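Local coordinates for imelysin-like protein (Psychrobacter arcticus, PDB 3PF0) that is of unknown function but belongs to the imelysin-like family of putative metallopeptidases, some of whose relatives have been implicated in bacterial iron uptake, at residues N232-L237 against N280-D285; S236-M241 against R342-Q347; A274-L279 against D335-I340; V287-L292 against T299-L304; A316-D321 against A328-L333. All coordinates share one frame; numbering follows the deposited sequence.

Interaction 1. Residues N232-L237 against N280-D285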
# COMPACT_ATOMS: atom_id res chain seq x y z
N ASN A 232 7.82 -6.68 11.38
CA ASN A 232 8.63 -7.00 10.22
C ASN A 232 7.87 -6.60 8.96
O ASN A 232 8.49 -6.21 7.96
CB ASN A 232 9.04 -8.46 10.19
CG ASN A 232 10.35 -8.68 10.91
OD1 ASN A 232 11.42 -8.43 10.36
ND2 ASN A 232 10.27 -9.05 12.18
N SER A 233 6.53 -6.64 9.02
CA SER A 233 5.65 -6.21 7.95
C SER A 233 5.79 -4.70 7.76
O SER A 233 5.86 -4.23 6.62
CB SER A 233 4.20 -6.58 8.26
OG SER A 233 3.35 -6.32 7.16
N LEU A 234 5.84 -3.94 8.88
CA LEU A 234 6.00 -2.49 8.86
C LEU A 234 7.37 -2.13 8.34
O LEU A 234 7.49 -1.18 7.56
CB LEU A 234 5.76 -1.86 10.24
CG LEU A 234 4.33 -1.92 10.81
CD1 LEU A 234 4.28 -1.28 12.18
CD2 LEU A 234 3.31 -1.26 9.87
N LEU A 235 8.40 -2.91 8.73
CA LEU A 235 9.78 -2.71 8.27
C LEU A 235 9.85 -2.95 6.75
O LEU A 235 10.51 -2.17 6.04
CB LEU A 235 10.76 -3.62 9.03
CG LEU A 235 12.22 -3.74 8.53
CD1 LEU A 235 12.97 -2.40 8.56
CD2 LEU A 235 12.97 -4.78 9.33
N SER A 236 9.15 -4.01 6.26
CA SER A 236 9.08 -4.37 4.84
C SER A 236 8.44 -3.25 4.01
O SER A 236 8.84 -3.03 2.88
CB SER A 236 8.30 -5.67 4.65
OG SER A 236 8.26 -6.07 3.29
N LEU A 237 7.45 -2.54 4.60
CA LEU A 237 6.74 -1.44 3.93
C LEU A 237 7.73 -0.33 3.51
O LEU A 237 7.70 0.09 2.36
CB LEU A 237 5.63 -0.86 4.85
CG LEU A 237 4.82 0.33 4.30
CD1 LEU A 237 3.89 -0.10 3.16
CD2 LEU A 237 4.01 0.99 5.38
N ASN A 280 3.53 6.36 10.17
CA ASN A 280 3.52 7.35 11.25
C ASN A 280 2.39 7.06 12.25
O ASN A 280 2.59 7.20 13.46
CB ASN A 280 3.38 8.77 10.71
CG ASN A 280 3.53 9.82 11.78
OD1 ASN A 280 4.61 10.01 12.34
ND2 ASN A 280 2.44 10.49 12.11
N LYS A 281 1.21 6.65 11.75
CA LYS A 281 0.04 6.31 12.58
C LYS A 281 0.36 5.11 13.48
O LYS A 281 -0.05 5.08 14.63
CB LYS A 281 -1.17 5.99 11.68
CG LYS A 281 -2.52 6.32 12.32
CD LYS A 281 -3.58 5.30 11.96
CE LYS A 281 -4.82 5.46 12.80
NZ LYS A 281 -5.69 4.25 12.74
N ALA A 282 1.13 4.13 12.95
CA ALA A 282 1.55 2.93 13.67
C ALA A 282 2.66 3.25 14.69
O ALA A 282 2.59 2.74 15.81
CB ALA A 282 2.04 1.88 12.68
N MSE A 283 3.66 4.08 14.31
CA MSE A 283 4.81 4.45 15.15
C MSE A 283 4.47 5.44 16.27
O MSE A 283 5.12 5.39 17.31
CB MSE A 283 5.96 5.03 14.31
CG MSE A 283 6.61 4.03 13.35
SE MSE A 283 6.96 2.29 14.13
CE MSE A 283 7.31 1.30 12.50
N THR A 284 3.50 6.36 16.05
CA THR A 284 3.11 7.37 17.05
C THR A 284 1.82 6.95 17.80
O THR A 284 1.25 7.75 18.56
CB THR A 284 2.96 8.77 16.42
OG1 THR A 284 1.83 8.78 15.53
CG2 THR A 284 4.23 9.25 15.70
N ASP A 285 1.39 5.69 17.60
CA ASP A 285 0.22 5.10 18.24
C ASP A 285 0.43 5.10 19.77
O ASP A 285 1.43 4.56 20.24
CB ASP A 285 0.00 3.67 17.69
CG ASP A 285 -1.04 2.80 18.37
OD1 ASP A 285 -1.99 3.36 18.98
OD2 ASP A 285 -0.94 1.57 18.25
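L234 and M283 reach toward each other tip to tip, with A282 filling the place beside them. L234 gives up the most surface here. Its CG lies anti to the carbonyl carbon (chi1 -67°) and its CD1 anti to CA (chi2 179°), an extended form that carries this methyl outward toward helix 268-283. CD1 then has two carbon partners: A282 CB at 3.9 Å and the CE methyl of the selenomethionine M283 at 4.0 Å. Seen from L234 CD1 these two lie in nearly perpendicular directions, so the leucine methyl stands before the notch between them; A282 CB and M283 CE are themselves 5.3 Å apart. M283 leaves its helix obliquely, and the bend at chi2 (-44°) helps bring CE back over the leucine, near enough for L234 CB to lie 4.2 Å from M283 CE. Helices 225-250 and 268-283 run in roughly opposite directions here, as neighbours of an up-down-up-down four-helix bundle, and all three contact residues are buried. I344 and L348 of helix 327-351 and L308 of helix 298-316 also pack on M283, which thus faces the bundle interior. Just beyond the contact helix 268-283 ends. There N280 O takes two hydrogen bonds from opposite faces of its plane, from T284 OG1 at 2.7 Å and from T284 N at 2.9 Å. D285 follows as N-cap of the next helix, its OD1 weakly bonded to V287 N while OD2 meets H57 NE2.

Interaction 2. Residues S236-M241 against R342-Q347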
# COMPACT_ATOMS: atom_id res chain seq x y z
N SER A 236 9.15 -4.01 6.26
CA SER A 236 9.08 -4.37 4.84
C SER A 236 8.44 -3.25 4.01
O SER A 236 8.84 -3.03 2.88
CB SER A 236 8.30 -5.67 4.65
OG SER A 236 8.26 -6.07 3.29
N LEU A 237 7.45 -2.54 4.60
CA LEU A 237 6.74 -1.44 3.93
C LEU A 237 7.73 -0.33 3.51
O LEU A 237 7.70 0.09 2.36
CB LEU A 237 5.63 -0.86 4.85
CG LEU A 237 4.82 0.33 4.30
CD1 LEU A 237 3.89 -0.10 3.16
CD2 LEU A 237 4.01 0.99 5.38
N VAL A 238 8.59 0.12 4.44
CA VAL A 238 9.55 1.19 4.19
C VAL A 238 10.78 0.64 3.40
O VAL A 238 11.35 1.39 2.60
CB VAL A 238 9.92 1.95 5.50
CG1 VAL A 238 10.34 1.00 6.62
CG2 VAL A 238 10.96 3.05 5.28
N GLU A 239 11.16 -0.64 3.60
CA GLU A 239 12.30 -1.23 2.88
C GLU A 239 11.98 -1.37 1.39
O GLU A 239 12.78 -0.92 0.57
CB GLU A 239 12.73 -2.57 3.50
CG GLU A 239 14.13 -2.50 4.09
CD GLU A 239 14.55 -3.59 5.06
OE1 GLU A 239 13.85 -4.62 5.16
OE2 GLU A 239 15.59 -3.40 5.73
N THR A 240 10.80 -1.95 1.03
CA THR A 240 10.39 -2.12 -0.37
C THR A 240 10.10 -0.75 -1.00
O THR A 240 10.30 -0.59 -2.20
CB THR A 240 9.18 -3.07 -0.52
OG1 THR A 240 8.05 -2.54 0.18
CG2 THR A 240 9.49 -4.50 -0.06
N MSE A 241 9.65 0.23 -0.20
CA MSE A 241 9.40 1.58 -0.66
C MSE A 241 10.72 2.28 -1.05
O MSE A 241 10.80 2.79 -2.17
CB MSE A 241 8.65 2.37 0.42
CG MSE A 241 8.63 3.86 0.21
SE MSE A 241 7.17 4.65 1.21
CE MSE A 241 7.74 4.30 3.05
N ARG A 342 16.79 2.12 9.52
CA ARG A 342 17.88 2.02 10.50
C ARG A 342 17.31 2.05 11.91
O ARG A 342 17.62 1.16 12.71
CB ARG A 342 18.88 3.17 10.30
CG ARG A 342 20.14 3.06 11.17
CD ARG A 342 21.01 4.31 11.13
NE ARG A 342 20.33 5.48 11.71
CZ ARG A 342 20.27 5.75 13.01
NH1 ARG A 342 20.84 4.94 13.89
NH2 ARG A 342 19.63 6.83 13.44
N LEU A 343 16.44 3.03 12.20
CA LEU A 343 15.80 3.19 13.50
C LEU A 343 14.90 2.00 13.84
O LEU A 343 14.86 1.60 15.01
CB LEU A 343 15.00 4.50 13.57
CG LEU A 343 15.80 5.81 13.64
CD1 LEU A 343 14.90 7.00 13.44
CD2 LEU A 343 16.55 5.96 14.97
N ILE A 344 14.20 1.41 12.85
CA ILE A 344 13.32 0.27 13.11
C ILE A 344 14.15 -0.99 13.46
O ILE A 344 13.87 -1.64 14.47
CB ILE A 344 12.32 0.01 11.93
CG1 ILE A 344 11.36 1.21 11.75
CG2 ILE A 344 11.53 -1.30 12.15
CD1 ILE A 344 10.49 1.19 10.46
N LYS A 345 15.18 -1.29 12.66
CA LYS A 345 16.04 -2.46 12.82
C LYS A 345 16.95 -2.41 14.06
O LYS A 345 17.13 -3.44 14.71
CB LYS A 345 16.92 -2.64 11.57
CG LYS A 345 16.21 -3.22 10.37
CD LYS A 345 16.80 -2.72 9.05
CE LYS A 345 17.88 -3.61 8.49
NZ LYS A 345 18.39 -3.08 7.20
N SER A 346 17.54 -1.24 14.36
CA SER A 346 18.53 -1.12 15.44
C SER A 346 18.01 -0.56 16.76
O SER A 346 18.69 -0.74 17.78
CB SER A 346 19.72 -0.29 14.98
OG SER A 346 19.36 1.07 14.78
N GLN A 347 16.84 0.13 16.78
CA GLN A 347 16.30 0.70 18.01
C GLN A 347 14.92 0.14 18.35
O GLN A 347 14.70 -0.28 19.48
CB GLN A 347 16.24 2.24 17.93
CG GLN A 347 17.58 2.93 18.18
CD GLN A 347 17.49 4.44 18.23
OE1 GLN A 347 16.47 5.03 18.62
NE2 GLN A 347 18.57 5.11 17.87
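K345 NZ meets E239 OE2 at 3.2 Å, a hydrogen-bonded salt bridge at the partly exposed edge of a four-helix bundle, where helices 225-250 and 327-351 run side by side in roughly opposite directions. The ammonium approaches the oxygen nearly in line with its C-O bond, while the two chains cross at about a right angle. In the lysine a bend at chi3 (93°) turns CE and NZ toward the oxygen; K345 CD and CE each lie 3.6 Å from E239 OE2, so the carboxylate rests against aliphatic carbon as well as charge. E239 is modelled in two conformations, and the bridge is described for one, so its persistence is uncertain. A leucine in place of K345 would probably leave the E239 carboxylate without its opposite charge across this helix pair. Deeper in, the contact turns apolar: V238 and I344 slide past each other in opposite directions, with V238 CG1 3.8 Å from I344 CD1. I344 goes on to touch M283 and L304, which ties this edge to the buried interior. Hydroxyls elsewhere on the two segments bond within their own helices. T240 OG1 donates to S236 O at 2.9 Å, and T240 N binds the same oxygen from the opposite face of its plane. R342 NH2 bonds to N339 OD1, one turn back along the helix. On helix 327-351, which widens into a pi-type turn at 344-347, R342 O likewise accepts twice, from S346 N at 2.9 Å and from S346 OG at 2.7 Å, the hydroxyl standing 46° out of the carbonyl plane.

Interaction 3. Residues A274-L279 against D335-I340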
# COMPACT_ATOMS: atom_id res chain seq x y z
N ALA A 274 0.90 8.52 1.45
CA ALA A 274 -0.08 7.61 2.06
C ALA A 274 0.62 6.52 2.88
O ALA A 274 0.20 6.24 4.00
CB ALA A 274 -0.96 6.98 0.97
N LYS A 275 1.73 5.97 2.35
CA LYS A 275 2.52 4.94 3.04
C LYS A 275 3.19 5.53 4.28
O LYS A 275 3.14 4.90 5.34
CB LYS A 275 3.55 4.30 2.11
CG LYS A 275 2.91 3.49 0.99
CD LYS A 275 3.92 2.66 0.22
CE LYS A 275 3.19 1.67 -0.63
NZ LYS A 275 3.93 0.39 -0.73
N LEU A 276 3.78 6.75 4.17
CA LEU A 276 4.44 7.41 5.30
C LEU A 276 3.45 7.73 6.43
O LEU A 276 3.76 7.47 7.60
CB LEU A 276 5.15 8.71 4.87
CG LEU A 276 6.58 8.60 4.33
CD1 LEU A 276 7.07 9.96 3.85
CD2 LEU A 276 7.54 8.04 5.39
N ALA A 277 2.27 8.25 6.09
CA ALA A 277 1.22 8.60 7.05
C ALA A 277 0.69 7.36 7.81
O ALA A 277 0.37 7.46 9.00
CB ALA A 277 0.07 9.30 6.34
N THR A 278 0.65 6.19 7.14
CA THR A 278 0.19 4.93 7.73
C THR A 278 1.25 4.43 8.71
O THR A 278 0.92 4.04 9.83
CB THR A 278 -0.15 3.94 6.61
OG1 THR A 278 -1.22 4.51 5.86
CG2 THR A 278 -0.57 2.58 7.13
N LEU A 279 2.53 4.50 8.30
CA LEU A 279 3.67 4.12 9.14
C LEU A 279 3.75 5.04 10.36
O LEU A 279 3.96 4.54 11.47
CB LEU A 279 4.98 4.15 8.33
CG LEU A 279 6.20 3.48 8.97
CD1 LEU A 279 6.07 1.95 8.97
CD2 LEU A 279 7.47 3.86 8.23
N ASP A 335 17.73 8.87 1.65
CA ASP A 335 18.53 8.95 2.88
C ASP A 335 17.63 9.01 4.13
O ASP A 335 17.91 8.31 5.11
CB ASP A 335 19.49 10.14 2.83
CG ASP A 335 20.70 9.96 1.92
OD1 ASP A 335 20.93 8.82 1.45
OD2 ASP A 335 21.44 10.95 1.71
N HIS A 336 16.52 9.79 4.07
CA HIS A 336 15.54 9.90 5.15
C HIS A 336 14.85 8.55 5.38
O HIS A 336 14.67 8.15 6.53
CB HIS A 336 14.50 10.99 4.85
CG HIS A 336 14.90 12.36 5.29
ND1 HIS A 336 15.77 13.14 4.55
CD2 HIS A 336 14.53 13.05 6.39
CE1 HIS A 336 15.91 14.27 5.23
NE2 HIS A 336 15.18 14.27 6.34
N LEU A 337 14.50 7.83 4.28
CA LEU A 337 13.84 6.52 4.34
C LEU A 337 14.78 5.45 4.90
O LEU A 337 14.34 4.56 5.64
CB LEU A 337 13.30 6.08 2.96
CG LEU A 337 12.09 6.86 2.42
CD1 LEU A 337 11.82 6.50 0.97
CD2 LEU A 337 10.83 6.66 3.28
N THR A 338 16.08 5.56 4.57
CA THR A 338 17.15 4.66 5.03
C THR A 338 17.34 4.87 6.55
O THR A 338 17.57 3.89 7.27
CB THR A 338 18.42 4.91 4.19
OG1 THR A 338 18.12 4.61 2.83
CG2 THR A 338 19.61 4.05 4.64
N ASN A 339 17.22 6.13 7.02
CA ASN A 339 17.33 6.44 8.44
C ASN A 339 16.14 5.85 9.23
O ASN A 339 16.32 5.42 10.37
CB ASN A 339 17.45 7.95 8.67
CG ASN A 339 17.62 8.32 10.13
OD1 ASN A 339 18.53 7.82 10.81
ND2 ASN A 339 16.73 9.16 10.64
N ILE A 340 14.93 5.78 8.62
CA ILE A 340 13.75 5.19 9.26
C ILE A 340 13.95 3.66 9.39
O ILE A 340 13.68 3.11 10.46
CB ILE A 340 12.42 5.57 8.53
CG1 ILE A 340 12.10 7.07 8.73
CG2 ILE A 340 11.24 4.69 9.01
CD1 ILE A 340 10.98 7.63 7.87
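Two leucines of helix 268-283, L276 and L279, meet L337 and I340 of helix 327-351 purely through methyl groups, and all four residues are buried. At one end of the contact L276 and L337 cross at a slant, methyl to methyl, with L276 CD2 4.1 Å from L337 CD2. The same L276 CD2 also lies 4.3 Å from I340 CD1, so it bridges successive turns of the facing helix. At the other end L279 and I340 slide past each other in opposite directions, L279 CD2 coming to 3.9 Å from I340 CG2. The CG of L279 points opposite to its own amide nitrogen (chi1 -166°), as does the I340 CG2 branch it meets. The segment axes stay 13.6 Å apart and their directions differ by 27°, as expected of the diagonal, like-directed pair in an up-down-up-down four-helix bundle, where side chains span the core. T311 of helix 298-316 packs on both L276 and I340, and I246 of helix 225-250 on L337, so the other two helices close the space at the sides. Polar interactions keep to the helix flanks. T278 OG1 donates to A274 O at 2.9 Å, tilted 27° from the carbonyl plane, while T278 N reaches that oxygen from the opposite face; T278 OG1 is also hydrogen-bonded to S111 OG. K275 NZ forms a salt bridge with E113.

Interaction 4. Residues V287-L292 against T299-L304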
# COMPACT_ATOMS: atom_id res chain seq x y z
N VAL A 287 -0.86 3.39 22.17
CA VAL A 287 -0.82 2.03 22.71
C VAL A 287 0.61 1.48 22.60
O VAL A 287 1.10 0.86 23.55
CB VAL A 287 -1.87 1.10 22.02
CG1 VAL A 287 -1.88 -0.30 22.63
CG2 VAL A 287 -3.27 1.71 22.11
N LEU A 288 1.30 1.76 21.48
CA LEU A 288 2.67 1.30 21.27
C LEU A 288 3.68 2.15 22.04
O LEU A 288 4.63 1.58 22.58
CB LEU A 288 3.03 1.28 19.77
CG LEU A 288 4.46 0.85 19.41
CD1 LEU A 288 4.77 -0.56 19.91
CD2 LEU A 288 4.73 1.01 17.92
N THR A 289 3.50 3.49 22.08
CA THR A 289 4.41 4.41 22.78
C THR A 289 4.42 4.12 24.29
O THR A 289 5.45 4.33 24.93
CB THR A 289 4.10 5.89 22.48
OG1 THR A 289 2.78 6.20 22.91
CG2 THR A 289 4.29 6.26 21.00
N ALA A 290 3.29 3.60 24.83
CA ALA A 290 3.16 3.21 26.24
C ALA A 290 3.97 1.93 26.52
O ALA A 290 4.54 1.79 27.61
CB ALA A 290 1.70 3.00 26.61
N ILE A 291 4.02 1.00 25.54
CA ILE A 291 4.78 -0.25 25.62
C ILE A 291 6.29 0.09 25.61
O ILE A 291 7.05 -0.48 26.40
CB ILE A 291 4.36 -1.22 24.46
CG1 ILE A 291 2.95 -1.79 24.71
CG2 ILE A 291 5.38 -2.35 24.25
CD1 ILE A 291 2.22 -2.37 23.48
N LEU A 292 6.70 1.04 24.75
CA LEU A 292 8.09 1.48 24.61
C LEU A 292 8.53 2.38 25.77
O LEU A 292 9.70 2.35 26.15
CB LEU A 292 8.31 2.23 23.28
CG LEU A 292 8.03 1.47 21.99
CD1 LEU A 292 7.87 2.43 20.83
CD2 LEU A 292 9.12 0.45 21.68
N THR A 299 12.85 7.46 24.29
CA THR A 299 13.63 8.17 23.28
C THR A 299 13.48 7.50 21.89
O THR A 299 13.62 8.18 20.87
CB THR A 299 15.11 8.29 23.72
OG1 THR A 299 15.83 9.08 22.77
CG2 THR A 299 15.80 6.93 23.92
N VAL A 300 13.19 6.17 21.86
CA VAL A 300 12.98 5.38 20.65
C VAL A 300 11.75 5.90 19.89
O VAL A 300 11.84 6.15 18.69
CB VAL A 300 12.87 3.85 20.95
CG1 VAL A 300 12.68 3.04 19.66
CG2 VAL A 300 14.08 3.34 21.72
N ALA A 301 10.62 6.10 20.61
CA ALA A 301 9.38 6.62 20.02
C ALA A 301 9.55 8.07 19.55
O ALA A 301 9.02 8.42 18.49
CB ALA A 301 8.24 6.52 21.03
N ASP A 302 10.32 8.89 20.31
CA ASP A 302 10.60 10.29 19.99
C ASP A 302 11.45 10.44 18.71
O ASP A 302 11.11 11.27 17.87
CB ASP A 302 11.31 10.97 21.17
N THR A 303 12.52 9.63 18.56
CA THR A 303 13.42 9.66 17.40
C THR A 303 12.71 9.19 16.12
O THR A 303 12.92 9.79 15.06
CB THR A 303 14.71 8.86 17.64
OG1 THR A 303 14.37 7.56 18.13
CG2 THR A 303 15.67 9.56 18.59
N LEU A 304 11.86 8.14 16.22
CA LEU A 304 11.09 7.63 15.09
C LEU A 304 10.04 8.65 14.64
O LEU A 304 9.91 8.88 13.44
CB LEU A 304 10.43 6.28 15.41
CG LEU A 304 11.17 5.04 14.92
CD1 LEU A 304 10.67 3.80 15.64
CD2 LEU A 304 11.03 4.87 13.40
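T289 and A301 bring their backbones near, with CA atoms 6.1 Å apart, where the short helix 286-292 meets the first turns of helix 298-316. The two are consecutive helices joined by a tight five-residue connection, at the end of the helical bundle, and they are neither parallel nor antiparallel: the short helix lies steeply across the start of the longer one. Each keeps its own backbone bonds, L292 N to L288 O at 3.0 Å in the first and T303 N to T299 O at 2.9 Å in the second, and none passes between them. The side-chain contact gathers on A301, whose single methyl is small enough to allow so close an approach. A301 CB points toward the short helix and has T289 CG2 at 4.0 Å and L292 CD1 at 4.1 Å. Those two methyls come from directions about at right angles, the threonine and the leucine belonging to successive turns. L292 carries its CG anti to the carbonyl carbon (chi1 -60°) and points at helix 298-316; it also packs on L348 and T351 of helix 327-351 and on L352, and it is the buried member of the trio. V300 faces the same way without close contact and rests on Q347 and T351. The polar end of T289 is engaged elsewhere. With chi1 at 60°, OG1 sits between the backbone N and the carbonyl carbon, leaving CG2 for A301, and T289 OG1 is hydrogen-bonded to the carbonyl oxygen of P286.

Interaction 5. Residues A316-D321 against A328-L333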
# COMPACT_ATOMS: atom_id res chain seq x y z
N ALA A 316 6.61 16.86 1.10
CA ALA A 316 5.63 17.92 0.86
C ALA A 316 6.16 19.06 -0.04
O ALA A 316 5.36 19.73 -0.70
CB ALA A 316 5.15 18.50 2.18
N GLN A 317 7.48 19.29 -0.06
CA GLN A 317 8.07 20.36 -0.87
C GLN A 317 8.59 19.83 -2.23
O GLN A 317 9.11 20.60 -3.04
CB GLN A 317 9.16 21.13 -0.09
CG GLN A 317 10.41 20.34 0.36
CD GLN A 317 11.28 21.09 1.37
OE1 GLN A 317 11.78 20.51 2.34
NE2 GLN A 317 11.48 22.39 1.17
N MSE A 318 8.35 18.53 -2.51
CA MSE A 318 8.73 17.88 -3.77
C MSE A 318 7.54 17.92 -4.77
O MSE A 318 6.41 18.14 -4.32
CB MSE A 318 9.18 16.44 -3.51
CG MSE A 318 10.52 16.36 -2.79
SE MSE A 318 11.06 14.52 -2.37
CE MSE A 318 11.70 13.92 -4.10
N PRO A 319 7.73 17.71 -6.10
CA PRO A 319 6.58 17.77 -7.03
C PRO A 319 5.65 16.54 -6.93
O PRO A 319 6.00 15.55 -6.28
CB PRO A 319 7.24 17.84 -8.41
CG PRO A 319 8.70 18.11 -8.16
CD PRO A 319 8.98 17.47 -6.84
N GLU A 320 4.45 16.62 -7.57
CA GLU A 320 3.44 15.54 -7.61
C GLU A 320 4.04 14.26 -8.15
O GLU A 320 3.72 13.18 -7.66
CB GLU A 320 2.24 15.95 -8.48
CG GLU A 320 1.28 16.90 -7.80
CD GLU A 320 -0.03 17.12 -8.54
OE1 GLU A 320 -0.07 16.92 -9.77
OE2 GLU A 320 -1.01 17.51 -7.87
N ASP A 321 4.90 14.38 -9.18
CA ASP A 321 5.66 13.29 -9.77
C ASP A 321 7.09 13.43 -9.26
O ASP A 321 7.79 14.39 -9.64
CB ASP A 321 5.58 13.34 -11.32
CG ASP A 321 6.20 12.17 -12.06
OD1 ASP A 321 7.00 11.43 -11.44
OD2 ASP A 321 5.93 12.03 -13.26
N ALA A 328 19.44 15.58 -6.15
CA ALA A 328 19.86 15.75 -4.75
C ALA A 328 18.68 15.60 -3.79
O ALA A 328 18.83 14.97 -2.74
CB ALA A 328 20.52 17.12 -4.57
N THR A 329 17.49 16.11 -4.16
CA THR A 329 16.26 16.03 -3.36
C THR A 329 15.76 14.58 -3.29
O THR A 329 15.24 14.16 -2.26
CB THR A 329 15.17 16.97 -3.91
OG1 THR A 329 15.75 18.19 -4.35
CG2 THR A 329 14.09 17.26 -2.89
N GLN A 330 15.92 13.84 -4.39
CA GLN A 330 15.53 12.42 -4.49
C GLN A 330 16.45 11.59 -3.59
O GLN A 330 15.99 10.64 -2.94
CB GLN A 330 15.60 11.93 -5.94
CG GLN A 330 14.54 12.54 -6.87
CD GLN A 330 14.79 12.18 -8.32
OE1 GLN A 330 15.91 11.86 -8.74
NE2 GLN A 330 13.74 12.22 -9.13
N GLN A 331 17.75 11.97 -3.54
CA GLN A 331 18.78 11.34 -2.70
C GLN A 331 18.47 11.59 -1.23
O GLN A 331 18.59 10.67 -0.42
CB GLN A 331 20.19 11.85 -3.08
CG GLN A 331 21.34 11.02 -2.47
CD GLN A 331 21.27 9.54 -2.80
OE1 GLN A 331 21.25 9.14 -3.97
NE2 GLN A 331 21.21 8.70 -1.78
N GLU A 332 18.04 12.83 -0.89
CA GLU A 332 17.64 13.25 0.46
C GLU A 332 16.45 12.41 0.95
O GLU A 332 16.43 11.97 2.11
CB GLU A 332 17.25 14.72 0.44
CG GLU A 332 18.16 15.63 1.24
CD GLU A 332 17.54 16.99 1.47
OE1 GLU A 332 17.41 17.77 0.50
OE2 GLU A 332 17.15 17.27 2.63
N LEU A 333 15.46 12.17 0.06
CA LEU A 333 14.28 11.37 0.36
C LEU A 333 14.70 9.93 0.66
O LEU A 333 14.23 9.37 1.66
CB LEU A 333 13.24 11.43 -0.78
CG LEU A 333 11.98 10.55 -0.61
CD1 LEU A 333 11.19 10.90 0.66
CD2 LEU A 333 11.08 10.66 -1.82
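The selenomethionine M318 extends from its loop onto T329, Q330 and L333 of helix 327-351. From CB, which points toward that helix, the chain runs out with CG anti to the carbonyl carbon (chi1 -70°). CG is the first atom to touch, end-on against T329 CG2 at 3.7 Å. Beyond it the selenium lies over the leucine: SE is 3.9 Å from L333 CD2 and 4.1 Å from L333 CB, with T329 CG2 also 4.1 Å from SE. At chi3 (78°) the chain bends, and CE folds onto the helix surface, where it lies 4.0 Å from L333 CD2 and 4.1 Å from Q330 CA. The M318 and L333 side chains cross obliquely. The amide of Q330 faces other partners, NE2 bonding to L322 O and OE1 to K327 NZ. In this strandless fold the loop joins helices 298-316 and 327-351. M318 O is held by R269 NH1 of helix 268-283, while T311 and L315 of helix 298-316 and I246 of helix 225-250 also pack on L333.

How the interactions relate
Interactions 1, 2 and 3 lie together, their centres 8 to 9 Å apart, and share helices 225-250, 268-283 and 327-351. Interaction 3 spans the bundle diagonal and interaction 1 an adjacent antiparallel pair, both buried and wholly apolar across the segments; interaction 2, partly exposed, adds the one salt bridge of the set at its rim. M283 CE lies 3.8 Å from I344 CD1, joining interactions 1 and 2. Interactions 4 and 5 are more peripheral, about 27 Å apart between centres, and each closes a short stretch of chain: a small alanine against a brief helix in one, a long selenomethionine from a loop in the other, the latter nevertheless buried.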